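Local coordinates for protein endo alpha-1,4 polygalactosaminidase (Neosartorya fumigata, PDB 6OJ1) that cleaves alpha-1,4-linked galactosamine polymers within the chain as a family GH114 glycoside hydrolase, and so disrupts microbial biofilms, at residues Ile44-Ala49 / Ile59-Leu64; Thr40-Glu45 / Ser262-Asn267. All blocks are in the same frame, centred on the assembly; numbering follows the deposited sequence.

Both contacts use strand 42-45, the first strand of the (beta/alpha)-barrel, and their centres lie 11 Å apart. Contact 1 pairs it in parallel with strand 59-63; contact 2 sets it against strand 261-266, where side chains do the bridging and the barrel closes. Q43 belongs to contact 2 but continues the ladder of contact 1, its O lying 2.8 Å from D61 N, a probable hydrogen bond. I44 is shared: its side chain packs beside D61, while its carbonyl receives the K266 ammonium group. Beyond the strand, L47 and Y48 of contact 1 meet a protein-attached glycan, and a bound potassium ion lies about 8 Å from the L46 side chain.

Contact 1. Residues Ile44-Ala49 / Ile59-Leu64; sequences IELLYA and IYDIDL. With NAG (2-acetamido-2-deoxy-beta-D-glucopyranose), chain B; NAG (2-acetamido-2-deoxy-beta-D-glucopyranose), chain C.
I44 lies alongside D61, both side chains pointing the same way from neighbouring parallel strands. Its CG1, anti to the backbone N (chi1 175°), lies beside D61, and an extended chi2 (167°) carries CD1 on to 3.7 Å from D61 OD2. Next, E45 N donates to D61 O at 2.9 Å, almost in line with that carbonyl. E45 then folds its carboxylate back under the turn that follows, where Y48 N gives OE2 a straight bond of 3.0 Å (170°) on its syn lone pair and L47 N adds a weak one. L46 brings CD2 against the I62-D63 peptide, 3.8 Å from I62 C. One water donates to both L46 O and D63 OD1, its oxygen 2.7 Å from each, and a second accepts from D63 N at 3.1 Å while lying close to E45 O and Y48 O. L47 touches the acetyl methyl of the chain C sugar, CD2 to C8 3.6 Å. The Y48 ring is sandwiched: E45 OE2 sits over one face toward the rim, and C5 of the chain B sugar stands 3.6 Å above the centre of the other. D63 OD1 also forms a salt bridge with R95, while OD2 accepts from F65 N and I66 N. These first two barrel strands are joined without a helix; Y85 of neighbouring strand 81-87 touches L46, D61 and D63, and I230 of strand 227-231, adjacent to neither, meets I44.

Contact 2. Residues Thr40-Glu45 / Ser262-Asn267; sequences TKWQIE and STVIKN
S262 reaches across to T40, its OG donating to T40 O over 2.7 Å from above the carbonyl plane. In W42, chi1 (74°) puts CG between the backbone N and the carbonyl carbon, and chi2 (-50°) turns the indole so that its NE1 side faces S262 and V264; NE1 makes a weak, bent bond to S262 O (2.9 Å). V264 crosses the indole at about a right angle and uses both methyls: CG2 approaches NE1, CE2 and CZ2 obliquely, 3.6 Å from W42 CZ2, while CG1 presses on the backbone at 3.3 Å from W42 O. A water links the strands more loosely, donating to T263 O and weakly accepting from W42 N.

K266 carries the far end. Bends at chi2 and chi3 turn its chain toward strand 42-45, and an anti chi4 extends NZ to I44 O at 2.8 Å, nearly in line with the C=O (169°), and to Q43 OE1 at 2.9 Å. In Q43 the bend at chi2 places CD, and the turn of the amide about chi3 lets OE1 accept from I44 N as well, 2.9 Å away; both donors approach from the same face of the amide. N271 O and W273 O also accept from NZ, so four oxygens share its three N-H, while Q43 NE2 turns to N272 O.

No backbone ladder joins these first and last parallel strands of the barrel, whose axes pass 7.5 Å apart. V274 of the antiparallel strand 274-275 touches Q43, V264 and K266, and I230 of strand 227-231 packs on W42, V264 and K266.

Contact 1. Residues Ile44-Ala49 / Ile59-Leu64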
# COMPACT_ATOMS: atom_id res chain seq x y z
N ILE A 44 0.28 -9.17 4.75
CA ILE A 44 1.11 -7.98 4.71
C ILE A 44 1.99 -7.97 5.95
O ILE A 44 1.52 -8.26 7.06
CB ILE A 44 0.29 -6.68 4.59
CG1 ILE A 44 1.22 -5.45 4.68
CG2 ILE A 44 -0.82 -6.61 5.65
CD1 ILE A 44 0.55 -4.12 4.27
N GLU A 45 3.27 -7.67 5.77
CA GLU A 45 4.20 -7.63 6.90
C GLU A 45 5.25 -6.58 6.55
O GLU A 45 6.07 -6.80 5.66
CB GLU A 45 4.84 -8.99 7.16
CG GLU A 45 5.56 -9.07 8.52
CD GLU A 45 6.92 -8.41 8.49
OE1 GLU A 45 7.80 -8.90 7.74
OE2 GLU A 45 7.11 -7.40 9.21
N LEU A 46 5.20 -5.43 7.23
CA LEU A 46 6.02 -4.28 6.91
C LEU A 46 7.03 -3.92 8.00
O LEU A 46 7.90 -3.08 7.75
CB LEU A 46 5.14 -3.04 6.65
CG LEU A 46 4.11 -3.18 5.55
CD1 LEU A 46 3.48 -1.78 5.29
CD2 LEU A 46 4.78 -3.73 4.30
N LEU A 47 6.94 -4.53 9.18
CA LEU A 47 7.75 -4.04 10.30
C LEU A 47 9.21 -4.47 10.19
O LEU A 47 10.12 -3.68 10.51
CB LEU A 47 7.13 -4.51 11.62
CG LEU A 47 7.81 -4.03 12.90
CD1 LEU A 47 7.74 -2.50 12.96
CD2 LEU A 47 7.15 -4.65 14.12
N TYR A 48 9.48 -5.70 9.76
CA TYR A 48 10.83 -6.23 9.70
C TYR A 48 10.95 -7.11 8.46
O TYR A 48 9.98 -7.37 7.76
CB TYR A 48 11.20 -7.00 10.99
CG TYR A 48 10.06 -7.84 11.55
CD1 TYR A 48 9.55 -8.92 10.83
CD2 TYR A 48 9.48 -7.54 12.78
CE1 TYR A 48 8.51 -9.68 11.32
CE2 TYR A 48 8.44 -8.30 13.28
CZ TYR A 48 7.96 -9.37 12.55
OH TYR A 48 6.91 -10.12 13.04
N ALA A 49 12.17 -7.56 8.18
CA ALA A 49 12.38 -8.46 7.06
C ALA A 49 11.48 -9.68 7.21
O ALA A 49 11.35 -10.22 8.31
CB ALA A 49 13.85 -8.87 6.98
N ILE A 59 -0.72 -13.83 -1.99
CA ILE A 59 -0.02 -12.58 -2.20
C ILE A 59 0.58 -12.12 -0.88
O ILE A 59 -0.12 -12.12 0.14
CB ILE A 59 -0.96 -11.48 -2.76
CG1 ILE A 59 -1.44 -11.83 -4.17
CG2 ILE A 59 -0.26 -10.14 -2.73
CD1 ILE A 59 -2.58 -10.93 -4.67
N TYR A 60 1.85 -11.75 -0.90
CA TYR A 60 2.52 -11.16 0.25
C TYR A 60 2.93 -9.73 -0.08
O TYR A 60 3.58 -9.51 -1.10
CB TYR A 60 3.77 -11.95 0.65
CG TYR A 60 3.54 -13.15 1.56
CD1 TYR A 60 2.71 -14.19 1.18
CD2 TYR A 60 4.18 -13.24 2.79
CE1 TYR A 60 2.51 -15.29 2.01
CE2 TYR A 60 3.99 -14.32 3.62
CZ TYR A 60 3.15 -15.34 3.22
OH TYR A 60 2.96 -16.44 4.04
N ASP A 61 2.54 -8.78 0.77
CA ASP A 61 2.92 -7.37 0.65
C ASP A 61 3.98 -7.12 1.72
O ASP A 61 3.71 -7.24 2.92
CB ASP A 61 1.68 -6.48 0.83
CG ASP A 61 1.96 -5.00 0.63
OD1 ASP A 61 3.12 -4.59 0.45
OD2 ASP A 61 0.96 -4.23 0.64
N ILE A 62 5.21 -6.82 1.28
CA ILE A 62 6.34 -6.69 2.20
C ILE A 62 7.16 -5.45 1.83
O ILE A 62 7.06 -4.91 0.72
CB ILE A 62 7.24 -7.94 2.18
CG1 ILE A 62 7.83 -8.15 0.78
CG2 ILE A 62 6.45 -9.20 2.62
CD1 ILE A 62 8.74 -9.38 0.65
N ASP A 63 7.99 -5.01 2.77
CA ASP A 63 8.75 -3.78 2.59
C ASP A 63 9.79 -3.91 1.48
O ASP A 63 10.55 -4.87 1.43
CB ASP A 63 9.41 -3.38 3.90
CG ASP A 63 10.09 -2.02 3.81
OD1 ASP A 63 9.40 -0.99 4.01
OD2 ASP A 63 11.30 -2.00 3.48
N LEU A 64 9.82 -2.90 0.59
CA LEU A 64 10.75 -2.89 -0.54
C LEU A 64 12.21 -2.91 -0.10
O LEU A 64 13.04 -3.59 -0.71
CB LEU A 64 10.48 -1.64 -1.39
CG LEU A 64 11.52 -1.35 -2.48
CD1 LEU A 64 11.56 -2.46 -3.50
CD2 LEU A 64 11.18 -0.01 -3.12
C1 NAG B . 10.91 -12.28 12.87
C2 NAG B . 10.74 -13.15 14.11
C3 NAG B . 10.35 -12.30 15.33
C4 NAG B . 11.30 -11.11 15.50
C5 NAG B . 11.38 -10.34 14.19
C6 NAG B . 12.39 -9.21 14.22
C7 NAG B . 10.02 -15.43 13.57
C8 NAG B . 8.86 -16.33 13.28
N2 NAG B . 9.73 -14.16 13.86
O3 NAG B . 10.38 -13.12 16.48
O4 NAG B . 10.79 -10.25 16.51
O5 NAG B . 11.81 -11.22 13.15
O6 NAG B . 13.68 -9.68 14.60
O7 NAG B . 11.18 -15.84 13.56
C1 NAG C . 11.79 -9.86 17.48
C2 NAG C . 11.23 -8.68 18.29
C3 NAG C . 12.17 -8.31 19.44
C4 NAG C . 12.53 -9.54 20.26
C5 NAG C . 13.09 -10.62 19.35
C6 NAG C . 13.42 -11.90 20.09
C7 NAG C . 9.82 -7.17 16.96
C8 NAG C . 9.79 -5.95 16.11
N2 NAG C . 11.02 -7.52 17.43
O3 NAG C . 11.52 -7.38 20.30
O4 NAG C . 13.52 -9.19 21.22
O5 NAG C . 12.10 -10.95 18.37
O6 NAG C . 12.25 -12.52 20.61
O7 NAG C . 8.80 -7.81 17.22
O HOH W 1 8.74 -6.57 5.35
O HOH W 2 8.29 -0.73 6.43

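Contact 2. Residues Thr40-Glu45 / Ser262-Asn267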
# COMPACT_ATOMS: atom_id res chain seq x y z
N THR A 40 -8.60 -12.54 -3.67
CA THR A 40 -7.35 -13.25 -3.46
C THR A 40 -6.86 -13.03 -2.03
O THR A 40 -6.78 -11.89 -1.57
CB THR A 40 -6.29 -12.81 -4.46
OG1 THR A 40 -6.72 -13.14 -5.79
CG2 THR A 40 -4.98 -13.52 -4.17
N LYS A 41 -6.54 -14.12 -1.34
CA LYS A 41 -6.05 -14.04 0.02
C LYS A 41 -4.64 -13.45 0.05
O LYS A 41 -3.79 -13.80 -0.78
CB LYS A 41 -6.05 -15.42 0.66
CG LYS A 41 -5.69 -15.44 2.14
CD LYS A 41 -5.81 -16.88 2.67
CE LYS A 41 -5.33 -17.00 4.11
NZ LYS A 41 -5.44 -18.42 4.57
N TRP A 42 -4.38 -12.58 1.02
CA TRP A 42 -3.09 -11.92 1.09
C TRP A 42 -2.60 -11.89 2.53
O TRP A 42 -3.33 -12.20 3.49
CB TRP A 42 -3.13 -10.50 0.51
CG TRP A 42 -3.82 -9.44 1.34
CD1 TRP A 42 -5.06 -9.51 1.91
CD2 TRP A 42 -3.32 -8.12 1.63
NE1 TRP A 42 -5.35 -8.33 2.57
CE2 TRP A 42 -4.30 -7.46 2.42
CE3 TRP A 42 -2.13 -7.43 1.31
CZ2 TRP A 42 -4.13 -6.16 2.89
CZ3 TRP A 42 -1.97 -6.12 1.78
CH2 TRP A 42 -2.97 -5.50 2.56
N GLN A 43 -1.33 -11.52 2.66
CA GLN A 43 -0.67 -11.24 3.92
C GLN A 43 0.14 -9.97 3.70
O GLN A 43 0.60 -9.70 2.59
CB GLN A 43 0.23 -12.43 4.35
CG GLN A 43 1.37 -12.12 5.34
CD GLN A 43 0.91 -11.80 6.77
OE1 GLN A 43 -0.05 -11.07 6.98
NE2 GLN A 43 1.61 -12.36 7.75
N ILE A 44 0.28 -9.17 4.75
CA ILE A 44 1.11 -7.98 4.71
C ILE A 44 1.99 -7.97 5.95
O ILE A 44 1.52 -8.26 7.06
CB ILE A 44 0.29 -6.68 4.59
CG1 ILE A 44 1.22 -5.45 4.68
CG2 ILE A 44 -0.82 -6.61 5.65
CD1 ILE A 44 0.55 -4.12 4.27
N GLU A 45 3.27 -7.67 5.77
CA GLU A 45 4.20 -7.63 6.90
C GLU A 45 5.25 -6.58 6.55
O GLU A 45 6.07 -6.80 5.66
CB GLU A 45 4.84 -8.99 7.16
CG GLU A 45 5.56 -9.07 8.52
CD GLU A 45 6.92 -8.41 8.49
OE1 GLU A 45 7.80 -8.90 7.74
OE2 GLU A 45 7.11 -7.40 9.21
N SER A 262 -10.60 -8.60 0.35
CA SER A 262 -9.59 -9.51 0.86
C SER A 262 -9.12 -8.97 2.21
O SER A 262 -8.19 -8.18 2.29
CB SER A 262 -8.43 -9.64 -0.12
OG SER A 262 -8.89 -10.19 -1.34
N THR A 263 -9.79 -9.40 3.27
CA THR A 263 -9.58 -8.80 4.58
C THR A 263 -8.47 -9.52 5.33
O THR A 263 -8.40 -10.75 5.32
CB THR A 263 -10.87 -8.81 5.40
OG1 THR A 263 -11.88 -8.05 4.71
CG2 THR A 263 -10.63 -8.21 6.78
N VAL A 264 -7.59 -8.73 5.96
CA VAL A 264 -6.70 -9.23 7.00
C VAL A 264 -6.96 -8.43 8.28
O VAL A 264 -7.18 -7.22 8.24
CB VAL A 264 -5.21 -9.14 6.62
CG1 VAL A 264 -4.86 -10.22 5.61
CG2 VAL A 264 -4.85 -7.74 6.09
N ILE A 265 -6.91 -9.12 9.41
CA ILE A 265 -6.91 -8.49 10.72
C ILE A 265 -5.47 -8.46 11.20
O ILE A 265 -4.80 -9.50 11.22
CB ILE A 265 -7.82 -9.26 11.69
CG1 ILE A 265 -9.27 -9.15 11.22
CG2 ILE A 265 -7.67 -8.74 13.10
CD1 ILE A 265 -10.16 -10.25 11.72
N LYS A 266 -4.96 -7.27 11.53
CA LYS A 266 -3.53 -7.09 11.78
C LYS A 266 -3.32 -6.26 13.05
O LYS A 266 -4.21 -5.53 13.50
CB LYS A 266 -2.82 -6.38 10.60
CG LYS A 266 -2.92 -7.09 9.26
CD LYS A 266 -2.06 -8.36 9.27
CE LYS A 266 -0.57 -8.03 9.40
NZ LYS A 266 0.22 -9.30 9.26
N ASN A 267 -2.12 -6.38 13.61
CA ASN A 267 -1.62 -5.36 14.53
C ASN A 267 -1.32 -4.07 13.78
O ASN A 267 -0.96 -4.09 12.60
CB ASN A 267 -0.34 -5.83 15.21
CG ASN A 267 -0.55 -6.99 16.13
OD1 ASN A 267 -1.49 -7.01 16.92
ND2 ASN A 267 0.34 -7.98 16.04
O HOH W 3 -7.19 -11.98 2.74